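Nucleoside phosphorylase, putative (Trypanosoma brucei, PDB 3BJE) catalyses the phosphorolysis of uridine to uracil and ribose 1-phosphate, acting as a homodimeric uridine phosphorylase. Local coordinates at residues A[81-86]-A[341-346]; A[154-159]-A[238-243]; A[159-164]-A[336-341]. One frame throughout, in Å; residues are numbered along the deposited sequence.

Contact 1 of 3, residues A[81-86]-A[341-346]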
ATOM      1  N   GLY A  81      -8.971   1.158 -24.498  1.00 18.44           N
ATOM      2  CA  GLY A  81      -9.564   0.760 -25.775  1.00 18.38           C
ATOM      3  C   GLY A  81     -11.053   1.015 -25.694  1.00 18.74           C
ATOM      4  O   GLY A  81     -11.480   1.987 -25.078  1.00 17.18           O
ATOM      5  N   THR A  82     -11.830   0.138 -26.318  1.00 18.85           N
ATOM      6  CA  THR A  82     -13.289   0.206 -26.251  1.00 16.05           C
ATOM      7  C   THR A  82     -13.828  -1.179 -25.987  1.00 16.91           C
ATOM      8  O   THR A  82     -13.161  -2.177 -26.265  1.00 17.41           O
ATOM      9  CB  THR A  82     -13.917   0.765 -27.562  1.00 15.98           C
ATOM     10  OG1 THR A  82     -13.581  -0.091 -28.667  1.00 17.98           O
ATOM     11  CG2 THR A  82     -13.446   2.186 -27.875  1.00 18.94           C
ATOM     12  N   TYR A  83     -15.038  -1.216 -25.431  1.00 17.55           N
ATOM     13  CA  TYR A  83     -15.783  -2.453 -25.225  1.00 17.05           C
ATOM     14  C   TYR A  83     -17.184  -2.209 -25.734  1.00 18.40           C
ATOM     15  O   TYR A  83     -17.870  -1.319 -25.232  1.00 17.64           O
ATOM     16  CB  TYR A  83     -15.836  -2.852 -23.745  1.00 21.00           C
ATOM     17  CG  TYR A  83     -16.581  -4.160 -23.524  1.00 19.22           C
ATOM     18  CD1 TYR A  83     -15.988  -5.382 -23.831  1.00 21.59           C
ATOM     19  CD2 TYR A  83     -17.880  -4.171 -23.032  1.00 19.94           C
ATOM     20  CE1 TYR A  83     -16.668  -6.578 -23.650  1.00 25.26           C
ATOM     21  CE2 TYR A  83     -18.578  -5.381 -22.850  1.00 20.81           C
ATOM     22  CZ  TYR A  83     -17.958  -6.570 -23.156  1.00 24.67           C
ATOM     23  OH  TYR A  83     -18.632  -7.761 -22.976  1.00 25.38           O
ATOM     24  N   LYS A  84     -17.583  -2.971 -26.752  1.00 19.20           N
ATOM     25  CA  LYS A  84     -18.864  -2.769 -27.431  1.00 19.54           C
ATOM     26  C   LYS A  84     -19.006  -1.319 -27.874  1.00 18.70           C
ATOM     27  O   LYS A  84     -20.102  -0.754 -27.896  1.00 20.96           O
ATOM     28  CB  LYS A  84     -20.026  -3.263 -26.558  1.00 20.02           C
ATOM     29  CG  LYS A  84     -19.979  -4.771 -26.362  1.00 21.80           C
ATOM     30  CD  LYS A  84     -21.227  -5.330 -25.719  1.00 26.42           C
ATOM     31  CE  LYS A  84     -21.257  -6.860 -25.865  1.00 31.63           C
ATOM     32  NZ  LYS A  84     -22.368  -7.535 -25.096  1.00 36.03           N
ATOM     33  N   GLY A  85     -17.877  -0.741 -28.256  1.00 18.61           N
ATOM     34  CA  GLY A  85     -17.814   0.623 -28.729  1.00 19.35           C
ATOM     35  C   GLY A  85     -17.659   1.714 -27.695  1.00 19.57           C
ATOM     36  O   GLY A  85     -17.410   2.848 -28.055  1.00 21.56           O
ATOM     37  N   THR A  86     -17.783   1.387 -26.412  1.00 16.52           N
ATOM     38  CA  THR A  86     -17.646   2.379 -25.347  1.00 17.54           C
ATOM     39  C   THR A  86     -16.203   2.425 -24.833  1.00 17.97           C
ATOM     40  O   THR A  86     -15.620   1.380 -24.548  1.00 18.62           O
ATOM     41  CB  THR A  86     -18.573   2.027 -24.180  1.00 17.19           C
ATOM     42  OG1 THR A  86     -19.937   2.091 -24.643  1.00 18.88           O
ATOM     43  CG2 THR A  86     -18.370   2.980 -22.988  1.00 16.93           C
ATOM     44  N   ILE A 341     -18.355  -9.898 -17.107  1.00 23.29           N
ATOM     45  CA  ILE A 341     -19.432  -9.341 -16.296  1.00 23.76           C
ATOM     46  C   ILE A 341     -19.149  -7.875 -15.922  1.00 21.86           C
ATOM     47  O   ILE A 341     -20.045  -7.032 -16.001  1.00 24.33           O
ATOM     48  CB  ILE A 341     -19.649 -10.195 -15.013  1.00 24.28           C
ATOM     49  CG1 ILE A 341     -20.369 -11.499 -15.366  1.00 23.48           C
ATOM     50  CG2 ILE A 341     -20.404  -9.416 -13.942  1.00 21.52           C
ATOM     51  CD1 ILE A 341     -20.270 -12.575 -14.299  1.00 22.16           C
ATOM     52  N   ILE A 342     -17.925  -7.588 -15.485  1.00 20.56           N
ATOM     53  CA  ILE A 342     -17.574  -6.220 -15.075  1.00 22.26           C
ATOM     54  C   ILE A 342     -17.502  -5.249 -16.262  1.00 23.37           C
ATOM     55  O   ILE A 342     -17.905  -4.095 -16.134  1.00 22.69           O
ATOM     56  CB  ILE A 342     -16.274  -6.187 -14.239  1.00 22.41           C
ATOM     57  CG1 ILE A 342     -16.491  -6.931 -12.918  1.00 23.35           C
ATOM     58  CG2 ILE A 342     -15.852  -4.743 -13.957  1.00 22.77           C
ATOM     59  CD1 ILE A 342     -17.588  -6.324 -12.072  1.00 23.75           C
ATOM     60  N   LEU A 343     -17.011  -5.708 -17.412  1.00 22.55           N
ATOM     61  CA  LEU A 343     -17.016  -4.865 -18.614  1.00 23.01           C
ATOM     62  C   LEU A 343     -18.454  -4.530 -18.998  1.00 22.65           C
ATOM     63  O   LEU A 343     -18.779  -3.375 -19.317  1.00 23.61           O
ATOM     64  CB  LEU A 343     -16.269  -5.543 -19.764  1.00 22.18           C
ATOM     65  CG  LEU A 343     -14.736  -5.485 -19.651  1.00 23.49           C
ATOM     66  CD1 LEU A 343     -14.042  -6.480 -20.593  1.00 23.93           C
ATOM     67  CD2 LEU A 343     -14.212  -4.068 -19.892  1.00 25.85           C
ATOM     68  N   GLU A 344     -19.326  -5.537 -18.957  1.00 21.99           N
ATOM     69  CA  GLU A 344     -20.735  -5.322 -19.252  1.00 22.56           C
ATOM     70  C   GLU A 344     -21.341  -4.312 -18.287  1.00 21.77           C
ATOM     71  O   GLU A 344     -22.064  -3.410 -18.700  1.00 22.30           O
ATOM     72  CB  GLU A 344     -21.520  -6.626 -19.194  1.00 25.09           C
ATOM     73  CG  GLU A 344     -21.191  -7.585 -20.336  1.00 25.38           C
ATOM     74  CD  GLU A 344     -21.790  -7.182 -21.676  1.00 28.79           C
ATOM     75  OE1 GLU A 344     -22.871  -6.556 -21.698  1.00 32.55           O
ATOM     76  OE2 GLU A 344     -21.172  -7.516 -22.705  1.00 29.23           O
ATOM     77  N   ALA A 345     -21.050  -4.469 -16.999  1.00 23.20           N
ATOM     78  CA  ALA A 345     -21.632  -3.596 -15.988  1.00 21.31           C
ATOM     79  C   ALA A 345     -21.137  -2.175 -16.172  1.00 22.96           C
ATOM     80  O   ALA A 345     -21.899  -1.220 -16.040  1.00 21.53           O
ATOM     81  CB  ALA A 345     -21.301  -4.110 -14.558  1.00 22.65           C
ATOM     82  N   LEU A 346     -19.857  -2.057 -16.503  1.00 22.46           N
ATOM     83  CA  LEU A 346     -19.198  -0.776 -16.611  1.00 21.63           C
ATOM     84  C   LEU A 346     -19.781   0.056 -17.759  1.00 22.71           C
ATOM     85  O   LEU A 346     -20.090   1.228 -17.576  1.00 21.82           O
ATOM     86  CB  LEU A 346     -17.700  -0.992 -16.821  1.00 22.49           C
ATOM     87  CG  LEU A 346     -16.848   0.275 -16.817  1.00 24.04           C
ATOM     88  CD1 LEU A 346     -16.960   1.023 -15.479  1.00 21.34           C
ATOM     89  CD2 LEU A 346     -15.376  -0.035 -17.129  1.00 23.42           C
TER
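Tyr-83 and Lys-84, at the tip of a beta hairpin, meet Leu-343 and Glu-344 of the C-terminal helix 329-348 in a contact that is partly aromatic packing and partly a salt bridge. The hairpin joins strands 76-83 and 86-92 through a type I' turn from Tyr-83 to Thr-86, closed by backbone hydrogen bonds from Tyr-83 N to Thr-86 O and from Thr-86 N to Tyr-83 O. CG anti to the backbone nitrogen (chi1 -179°) carries the Tyr-83 ring across to Leu-343. Leu-343 CB sits over the middle of one face of the Tyr-83 ring as a CH-pi contact, 3.7 Å from the centroid, and CD1 of the same leucine comes within 3.9 Å of Tyr-83 CD1. The opposite face carries CG of Lys-84, offset toward the rim, so the aliphatic part of the lysine and the leucine sandwich the ring. At the ring's edge stands the carboxylate of Glu-344, its plane turned 81° from that of the ring. Tyr-83 OH donates to Glu-344 OE2 at 2.6 Å, arriving on the anti side and 24° out of the carboxylate plane. NZ of the extended Lys-84 chain donates to the syn lone pair of Glu-344 OE2, at 2.7 Å. Asp-63 accepts from the backbone nitrogens of Lys-84 and Gly-85, while Leu-343 also packs on Ile-47 of strand 45-49. Two donors converging on one carboxylate oxygen, one of them cationic, would be expected to stabilise the ionised form of Glu-344; the two bonds limit the swing of the carboxylate, while the groups on its two faces restrict the ring.

Contact 2 of 3, residues A[154-159]-A[238-243]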
ATOM      1  N   GLU A 154     -19.563 -18.012   6.133  1.00 23.00           N
ATOM      2  CA  GLU A 154     -19.666 -19.449   5.861  1.00 26.84           C
ATOM      3  C   GLU A 154     -20.465 -19.713   4.592  1.00 24.64           C
ATOM      4  O   GLU A 154     -20.114 -20.590   3.816  1.00 21.55           O
ATOM      5  CB  GLU A 154     -20.266 -20.210   7.059  1.00 29.69           C
ATOM      6  CG  GLU A 154     -20.735 -21.653   6.773  1.00 38.34           C
ATOM      7  CD  GLU A 154     -19.739 -22.514   5.980  1.00 46.29           C
ATOM      8  OE1 GLU A 154     -18.554 -22.124   5.828  1.00 50.21           O
ATOM      9  OE2 GLU A 154     -20.161 -23.596   5.501  1.00 51.19           O
ATOM     10  N   SER A 155     -21.512 -18.934   4.369  1.00 24.98           N
ATOM     11  CA  SER A 155     -22.394 -19.156   3.227  1.00 26.88           C
ATOM     12  C   SER A 155     -21.710 -18.882   1.872  1.00 26.14           C
ATOM     13  O   SER A 155     -22.067 -19.490   0.867  1.00 30.31           O
ATOM     14  CB  SER A 155     -23.645 -18.279   3.363  1.00 26.72           C
ATOM     15  OG  SER A 155     -23.309 -16.901   3.360  1.00 31.21           O
ATOM     16  N   VAL A 156     -20.730 -17.986   1.841  1.00 22.67           N
ATOM     17  CA  VAL A 156     -20.172 -17.526   0.576  1.00 22.01           C
ATOM     18  C   VAL A 156     -19.265 -18.587  -0.065  1.00 23.10           C
ATOM     19  O   VAL A 156     -18.239 -18.944   0.502  1.00 22.80           O
ATOM     20  CB  VAL A 156     -19.403 -16.208   0.765  1.00 20.22           C
ATOM     21  CG1 VAL A 156     -18.730 -15.781  -0.535  1.00 24.76           C
ATOM     22  CG2 VAL A 156     -20.344 -15.104   1.273  1.00 18.72           C
ATOM     23  N   PRO A 157     -19.637 -19.091  -1.263  1.00 22.67           N
ATOM     24  CA  PRO A 157     -18.836 -20.159  -1.884  1.00 23.59           C
ATOM     25  C   PRO A 157     -17.445 -19.719  -2.373  1.00 22.11           C
ATOM     26  O   PRO A 157     -17.260 -18.556  -2.716  1.00 24.09           O
ATOM     27  CB  PRO A 157     -19.673 -20.578  -3.102  1.00 24.20           C
ATOM     28  CG  PRO A 157     -20.997 -19.918  -2.951  1.00 24.43           C
ATOM     29  CD  PRO A 157     -20.792 -18.717  -2.099  1.00 23.98           C
ATOM     30  N   PRO A 158     -16.490 -20.666  -2.447  1.00 21.12           N
ATOM     31  CA  PRO A 158     -15.199 -20.439  -3.085  1.00 18.21           C
ATOM     32  C   PRO A 158     -15.394 -19.939  -4.517  1.00 17.85           C
ATOM     33  O   PRO A 158     -16.237 -20.467  -5.245  1.00 18.52           O
ATOM     34  CB  PRO A 158     -14.562 -21.834  -3.110  1.00 20.35           C
ATOM     35  CG  PRO A 158     -15.215 -22.575  -2.023  1.00 21.80           C
ATOM     36  CD  PRO A 158     -16.614 -22.046  -1.942  1.00 21.50           C
ATOM     37  N   LEU A 159     -14.641 -18.913  -4.894  1.00 17.17           N
ATOM     38  CA  LEU A 159     -14.657 -18.372  -6.251  1.00 18.16           C
ATOM     39  C   LEU A 159     -15.964 -17.678  -6.648  1.00 20.67           C
ATOM     40  O   LEU A 159     -16.150 -17.351  -7.822  1.00 20.78           O
ATOM     41  CB  LEU A 159     -14.275 -19.454  -7.284  1.00 16.18           C
ATOM     42  CG  LEU A 159     -12.909 -20.105  -7.046  1.00 19.05           C
ATOM     43  CD1 LEU A 159     -12.679 -21.235  -8.032  1.00 21.66           C
ATOM     44  CD2 LEU A 159     -11.788 -19.061  -7.131  1.00 20.34           C
ATOM     45  N   GLN A 238     -21.450 -17.569  -9.578  1.00 17.25           N
ATOM     46  CA  GLN A 238     -22.162 -17.259  -8.354  1.00 19.28           C
ATOM     47  C   GLN A 238     -21.679 -15.901  -7.850  1.00 17.32           C
ATOM     48  O   GLN A 238     -20.513 -15.546  -8.026  1.00 17.81           O
ATOM     49  CB  GLN A 238     -21.935 -18.348  -7.300  1.00 21.42           C
ATOM     50  CG  GLN A 238     -22.533 -19.709  -7.696  1.00 24.50           C
ATOM     51  CD  GLN A 238     -22.281 -20.812  -6.666  1.00 28.86           C
ATOM     52  OE1 GLN A 238     -21.134 -21.100  -6.305  1.00 38.16           O
ATOM     53  NE2 GLN A 238     -23.358 -21.448  -6.200  1.00 35.57           N
ATOM     54  N   TYR A 239     -22.594 -15.152  -7.244  1.00 16.50           N
ATOM     55  CA  TYR A 239     -22.259 -13.886  -6.616  1.00 17.66           C
ATOM     56  C   TYR A 239     -23.037 -13.648  -5.331  1.00 19.43           C
ATOM     57  O   TYR A 239     -24.080 -14.269  -5.085  1.00 18.84           O
ATOM     58  CB  TYR A 239     -22.461 -12.716  -7.583  1.00 20.70           C
ATOM     59  CG  TYR A 239     -23.895 -12.351  -7.876  1.00 23.11           C
ATOM     60  CD1 TYR A 239     -24.507 -11.267  -7.243  1.00 25.10           C
ATOM     61  CD2 TYR A 239     -24.623 -13.059  -8.804  1.00 21.47           C
ATOM     62  CE1 TYR A 239     -25.829 -10.916  -7.528  1.00 26.67           C
ATOM     63  CE2 TYR A 239     -25.952 -12.725  -9.097  1.00 23.99           C
ATOM     64  CZ  TYR A 239     -26.546 -11.651  -8.457  1.00 22.69           C
ATOM     65  OH  TYR A 239     -27.854 -11.315  -8.756  1.00 28.77           O
ATOM     66  N   VAL A 240     -22.487 -12.748  -4.523  1.00 20.11           N
ATOM     67  CA  VAL A 240     -23.077 -12.307  -3.268  1.00 19.21           C
ATOM     68  C   VAL A 240     -22.906 -10.791  -3.158  1.00 18.59           C
ATOM     69  O   VAL A 240     -22.003 -10.223  -3.772  1.00 18.42           O
ATOM     70  CB  VAL A 240     -22.414 -13.014  -2.047  1.00 21.13           C
ATOM     71  CG1 VAL A 240     -22.640 -14.524  -2.109  1.00 21.76           C
ATOM     72  CG2 VAL A 240     -20.915 -12.711  -1.943  1.00 18.84           C
ATOM     73  N   ILE A 241     -23.779 -10.142  -2.394  1.00 17.07           N
ATOM     74  CA  ILE A 241     -23.685  -8.703  -2.153  1.00 18.29           C
ATOM     75  C   ILE A 241     -23.654  -8.447  -0.663  1.00 17.83           C
ATOM     76  O   ILE A 241     -24.460  -9.010   0.078  1.00 19.51           O
ATOM     77  CB  ILE A 241     -24.887  -7.905  -2.694  1.00 22.08           C
ATOM     78  CG1 ILE A 241     -25.233  -8.319  -4.126  1.00 27.77           C
ATOM     79  CG2 ILE A 241     -24.588  -6.397  -2.595  1.00 21.11           C
ATOM     80  CD1 ILE A 241     -26.648  -7.976  -4.515  1.00 34.18           C
ATOM     81  N   GLY A 242     -22.765  -7.561  -0.233  1.00 15.67           N
ATOM     82  CA  GLY A 242     -22.672  -7.263   1.185  1.00 16.31           C
ATOM     83  C   GLY A 242     -21.557  -6.305   1.505  1.00 17.11           C
ATOM     84  O   GLY A 242     -21.062  -5.587   0.637  1.00 18.89           O
ATOM     85  N   THR A 243     -21.153  -6.314   2.769  1.00 14.99           N
ATOM     86  CA  THR A 243     -20.173  -5.363   3.247  1.00 15.61           C
ATOM     87  C   THR A 243     -18.771  -5.915   3.049  1.00 16.57           C
ATOM     88  O   THR A 243     -18.489  -7.074   3.378  1.00 16.10           O
ATOM     89  CB  THR A 243     -20.436  -5.026   4.732  1.00 14.76           C
ATOM     90  OG1 THR A 243     -21.688  -4.352   4.848  1.00 17.53           O
ATOM     91  CG2 THR A 243     -19.353  -4.123   5.295  1.00 15.23           C
TER
HETATM   92  O   HOH W   1     -18.803 -19.999  -6.684  1.00 37.16           O
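Val-240, Gln-238 and Pro-157 bury the most surface where the loop 154-159 crosses the start of strand 239-246. Val-240 points toward the loop and presents its two methyls to Val-156: Val-240 CG2 lies 4.0 Å from Val-156 CG1 and equally far from Val-156 CG2, and CG1 of Val-240 stands 4.1 Å from Val-156 CG2. The two branched side chains therefore meet methyl to methyl at ordinary van der Waals spacing. Next along the loop, the amide of Gln-238 crosses the Pro-157 ring obliquely, oxygen foremost. The extended chain of Gln-238 (chi2 179°) carries the amide out to the proline, where OE1 touches Pro-157 CB and CG, each at 3.6 Å. The same oxygen is satisfied by a water that donates to Gln-238 OE1 at 2.6 Å and to Pro-158 O at 3.0 Å, bridging Gln-238, just before the strand, to the loop at the proline end of the contact. The loop links strand 142-151 to strand 161-169, and Val-156 packs as well on Val-315 of strand 308-318. Within the sheet, strand 239-246 runs parallel to 161-169, Val-240 also touching Ala-162, while Tyr-239 and Ile-241 pack on helix 213-228.

Contact 3 of 3, residues A[159-164]-A[336-341]; sequences LALAVT and KRCIKI
Strand 161-164 and the helix 336-341 come closest at Leu-161 and Cys-338, whose CA atoms lie 7.4 Å apart. This is helix-on-sheet packing in the phosphorylase superfamily fold: the C-terminal helix 329-348 rests against the strand that runs between 239-246 and 308-318. All three residues in direct contact are buried. In Leu-161 a chi1 of -172° swings CG away from the backbone nitrogen and, with chi2 near 61°, lays the methyls against Cys-338. Cys-338 SG lies 3.8 Å from Leu-161 CD1 and 4.0 Å from Leu-161 CD2; the sulfur runs alongside the leucine, almost evenly spaced from CB to both methyls, with CD1 nearest. A turn further along the helix, Ile-341 CG2 makes a looser approach to Leu-161 CD2 at 4.4 Å. The helix side of this apolar patch is continued by Cys-338 on Val-314 of strand 308-318 and on Leu-146 of strand 142-151, and by Ile-341 on Ala-222 and Cys-223 of helix 213-228. Toward the start of the strand the contact turns polar. Gln-237 links the two segments, its NE2 hydrogen-bonded to the carbonyl of Leu-159 and its OE1 to NE of Arg-337. A water makes a second bridge: it donates to Leu-159 O at 2.8 Å and accepts from Arg-337 NH2, 2.8 Å away, lying in the plane of the guanidinium group at its edge.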
ATOM      1  N   LEU A 159     -14.641 -18.913  -4.894  1.00 17.17           N
ATOM      2  CA  LEU A 159     -14.657 -18.372  -6.251  1.00 18.16           C
ATOM      3  C   LEU A 159     -15.964 -17.678  -6.648  1.00 20.67           C
ATOM      4  O   LEU A 159     -16.150 -17.351  -7.822  1.00 20.78           O
ATOM      5  CB  LEU A 159     -14.275 -19.454  -7.284  1.00 16.18           C
ATOM      6  CG  LEU A 159     -12.909 -20.105  -7.046  1.00 19.05           C
ATOM      7  CD1 LEU A 159     -12.679 -21.235  -8.032  1.00 21.66           C
ATOM      8  CD2 LEU A 159     -11.788 -19.061  -7.131  1.00 20.34           C
ATOM      9  N   ALA A 160     -16.860 -17.440  -5.690  1.00 18.59           N
ATOM     10  CA  ALA A 160     -17.977 -16.521  -5.911  1.00 15.51           C
ATOM     11  C   ALA A 160     -17.447 -15.098  -6.118  1.00 15.51           C
ATOM     12  O   ALA A 160     -16.318 -14.765  -5.710  1.00 17.79           O
ATOM     13  CB  ALA A 160     -18.935 -16.542  -4.738  1.00 16.72           C
ATOM     14  N   LEU A 161     -18.272 -14.282  -6.771  1.00 14.05           N
ATOM     15  CA  LEU A 161     -17.975 -12.862  -6.959  1.00 14.69           C
ATOM     16  C   LEU A 161     -18.664 -12.095  -5.852  1.00 16.13           C
ATOM     17  O   LEU A 161     -19.885 -12.038  -5.782  1.00 17.96           O
ATOM     18  CB  LEU A 161     -18.437 -12.370  -8.331  1.00 17.52           C
ATOM     19  CG  LEU A 161     -18.005 -10.941  -8.722  1.00 15.96           C
ATOM     20  CD1 LEU A 161     -16.472 -10.787  -8.777  1.00 19.66           C
ATOM     21  CD2 LEU A 161     -18.649 -10.525 -10.057  1.00 17.93           C
ATOM     22  N   ALA A 162     -17.874 -11.507  -4.957  1.00 16.42           N
ATOM     23  CA  ALA A 162     -18.424 -10.750  -3.844  1.00 16.68           C
ATOM     24  C   ALA A 162     -18.498  -9.270  -4.242  1.00 16.77           C
ATOM     25  O   ALA A 162     -17.470  -8.597  -4.458  1.00 16.63           O
ATOM     26  CB  ALA A 162     -17.574 -10.939  -2.609  1.00 17.96           C
ATOM     27  N   VAL A 163     -19.732  -8.779  -4.340  1.00 17.23           N
ATOM     28  CA  VAL A 163     -20.018  -7.442  -4.831  1.00 17.20           C
ATOM     29  C   VAL A 163     -20.222  -6.531  -3.629  1.00 15.85           C
ATOM     30  O   VAL A 163     -20.998  -6.851  -2.736  1.00 17.80           O
ATOM     31  CB  VAL A 163     -21.292  -7.465  -5.706  1.00 17.64           C
ATOM     32  CG1 VAL A 163     -21.595  -6.076  -6.278  1.00 18.73           C
ATOM     33  CG2 VAL A 163     -21.134  -8.480  -6.808  1.00 15.22           C
ATOM     34  N   THR A 164     -19.507  -5.406  -3.609  1.00 17.54           N
ATOM     35  CA  THR A 164     -19.553  -4.474  -2.490  1.00 16.57           C
ATOM     36  C   THR A 164     -20.807  -3.614  -2.517  1.00 16.47           C
ATOM     37  O   THR A 164     -21.137  -3.053  -3.570  1.00 16.58           O
ATOM     38  CB  THR A 164     -18.344  -3.514  -2.535  1.00 15.63           C
ATOM     39  OG1 THR A 164     -17.135  -4.279  -2.427  1.00 16.87           O
ATOM     40  CG2 THR A 164     -18.408  -2.468  -1.401  1.00 15.86           C
ATOM     41  N   LYS A 336     -12.107 -15.027 -15.846  1.00 23.62           N
ATOM     42  CA  LYS A 336     -12.549 -14.775 -17.219  1.00 24.62           C
ATOM     43  C   LYS A 336     -14.043 -14.425 -17.267  1.00 23.00           C
ATOM     44  O   LYS A 336     -14.436 -13.484 -17.948  1.00 25.23           O
ATOM     45  CB  LYS A 336     -12.214 -15.960 -18.136  1.00 25.50           C
ATOM     46  CG  LYS A 336     -10.719 -16.086 -18.389  1.00 30.00           C
ATOM     47  CD  LYS A 336     -10.364 -17.164 -19.394  1.00 33.21           C
ATOM     48  CE  LYS A 336      -8.905 -17.630 -19.209  1.00 39.46           C
ATOM     49  NZ  LYS A 336      -7.927 -16.503 -19.073  1.00 43.32           N
ATOM     50  N   ARG A 337     -14.863 -15.145 -16.507  1.00 23.78           N
ATOM     51  CA  ARG A 337     -16.301 -14.845 -16.451  1.00 23.00           C
ATOM     52  C   ARG A 337     -16.534 -13.469 -15.851  1.00 23.23           C
ATOM     53  O   ARG A 337     -17.363 -12.705 -16.319  1.00 24.19           O
ATOM     54  CB  ARG A 337     -17.054 -15.876 -15.609  1.00 22.77           C
ATOM     55  CG  ARG A 337     -17.044 -17.278 -16.184  1.00 20.25           C
ATOM     56  CD  ARG A 337     -17.987 -18.177 -15.399  1.00 23.88           C
ATOM     57  NE  ARG A 337     -17.451 -18.507 -14.079  1.00 23.03           N
ATOM     58  CZ  ARG A 337     -16.671 -19.554 -13.818  1.00 24.89           C
ATOM     59  NH1 ARG A 337     -16.318 -20.421 -14.764  1.00 28.49           N
ATOM     60  NH2 ARG A 337     -16.248 -19.749 -12.578  1.00 26.39           N
ATOM     61  N   CYS A 338     -15.799 -13.161 -14.790  1.00 21.63           N
ATOM     62  CA  CYS A 338     -16.035 -11.939 -14.042  1.00 22.84           C
ATOM     63  C   CYS A 338     -15.543 -10.714 -14.801  1.00 22.51           C
ATOM     64  O   CYS A 338     -16.116  -9.635 -14.653  1.00 23.65           O
ATOM     65  CB  CYS A 338     -15.391 -12.028 -12.663  1.00 24.25           C
ATOM     66  SG  CYS A 338     -16.224 -13.264 -11.635  1.00 22.40           S
ATOM     67  N   ILE A 339     -14.479 -10.875 -15.589  1.00 22.22           N
ATOM     68  CA  ILE A 339     -14.002  -9.777 -16.432  1.00 21.77           C
ATOM     69  C   ILE A 339     -15.117  -9.348 -17.379  1.00 22.96           C
ATOM     70  O   ILE A 339     -15.412  -8.162 -17.497  1.00 21.87           O
ATOM     71  CB  ILE A 339     -12.736 -10.134 -17.228  1.00 21.34           C
ATOM     72  CG1 ILE A 339     -11.532 -10.248 -16.290  1.00 21.57           C
ATOM     73  CG2 ILE A 339     -12.444  -9.065 -18.312  1.00 20.33           C
ATOM     74  CD1 ILE A 339     -10.339 -10.951 -16.915  1.00 23.66           C
ATOM     75  N   LYS A 340     -15.742 -10.314 -18.049  1.00 23.29           N
ATOM     76  CA  LYS A 340     -16.819  -9.995 -18.977  1.00 25.55           C
ATOM     77  C   LYS A 340     -17.992  -9.343 -18.254  1.00 24.76           C
ATOM     78  O   LYS A 340     -18.562  -8.365 -18.725  1.00 25.14           O
ATOM     79  CB  LYS A 340     -17.307 -11.245 -19.714  1.00 26.72           C
ATOM     80  CG  LYS A 340     -18.259 -10.899 -20.832  1.00 34.73           C
ATOM     81  CD  LYS A 340     -18.723 -12.129 -21.597  1.00 39.54           C
ATOM     82  CE  LYS A 340     -19.717 -11.748 -22.695  1.00 44.17           C
ATOM     83  NZ  LYS A 340     -20.859 -10.958 -22.155  1.00 46.31           N
ATOM     84  N   ILE A 341     -18.355  -9.898 -17.107  1.00 23.29           N
ATOM     85  CA  ILE A 341     -19.432  -9.341 -16.296  1.00 23.76           C
ATOM     86  C   ILE A 341     -19.149  -7.875 -15.922  1.00 21.86           C
ATOM     87  O   ILE A 341     -20.045  -7.032 -16.001  1.00 24.33           O
ATOM     88  CB  ILE A 341     -19.649 -10.195 -15.013  1.00 24.28           C
ATOM     89  CG1 ILE A 341     -20.369 -11.499 -15.366  1.00 23.48           C
ATOM     90  CG2 ILE A 341     -20.404  -9.416 -13.942  1.00 21.52           C
ATOM     91  CD1 ILE A 341     -20.270 -12.575 -14.299  1.00 22.16           C
TER
HETATM   92  O   HOH W   2     -16.606 -19.298  -9.852  1.00 30.51           O

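Overall arrangement
Contacts 1 and 3 both use helix 329-348, sharing Ile-341, and their centres lie about 14 Å apart; the helix packs on the 81-86 hairpin with one part and on strand 161-169 with an earlier one. Contact 2 shares Leu-159 with contact 3; its centre is about 10 Å from that of contact 3 and about 24 Å from that of contact 1. Its strand 239-246 pairs in parallel with 161-169, probably through a hydrogen bond between Val-163 N and Val-240 O. Along the chain, contact 1 encloses the other two, whose own segments alternate. All three lie within the phosphorylase fold, away from the residues that hold ribose 1-phosphate and uracil.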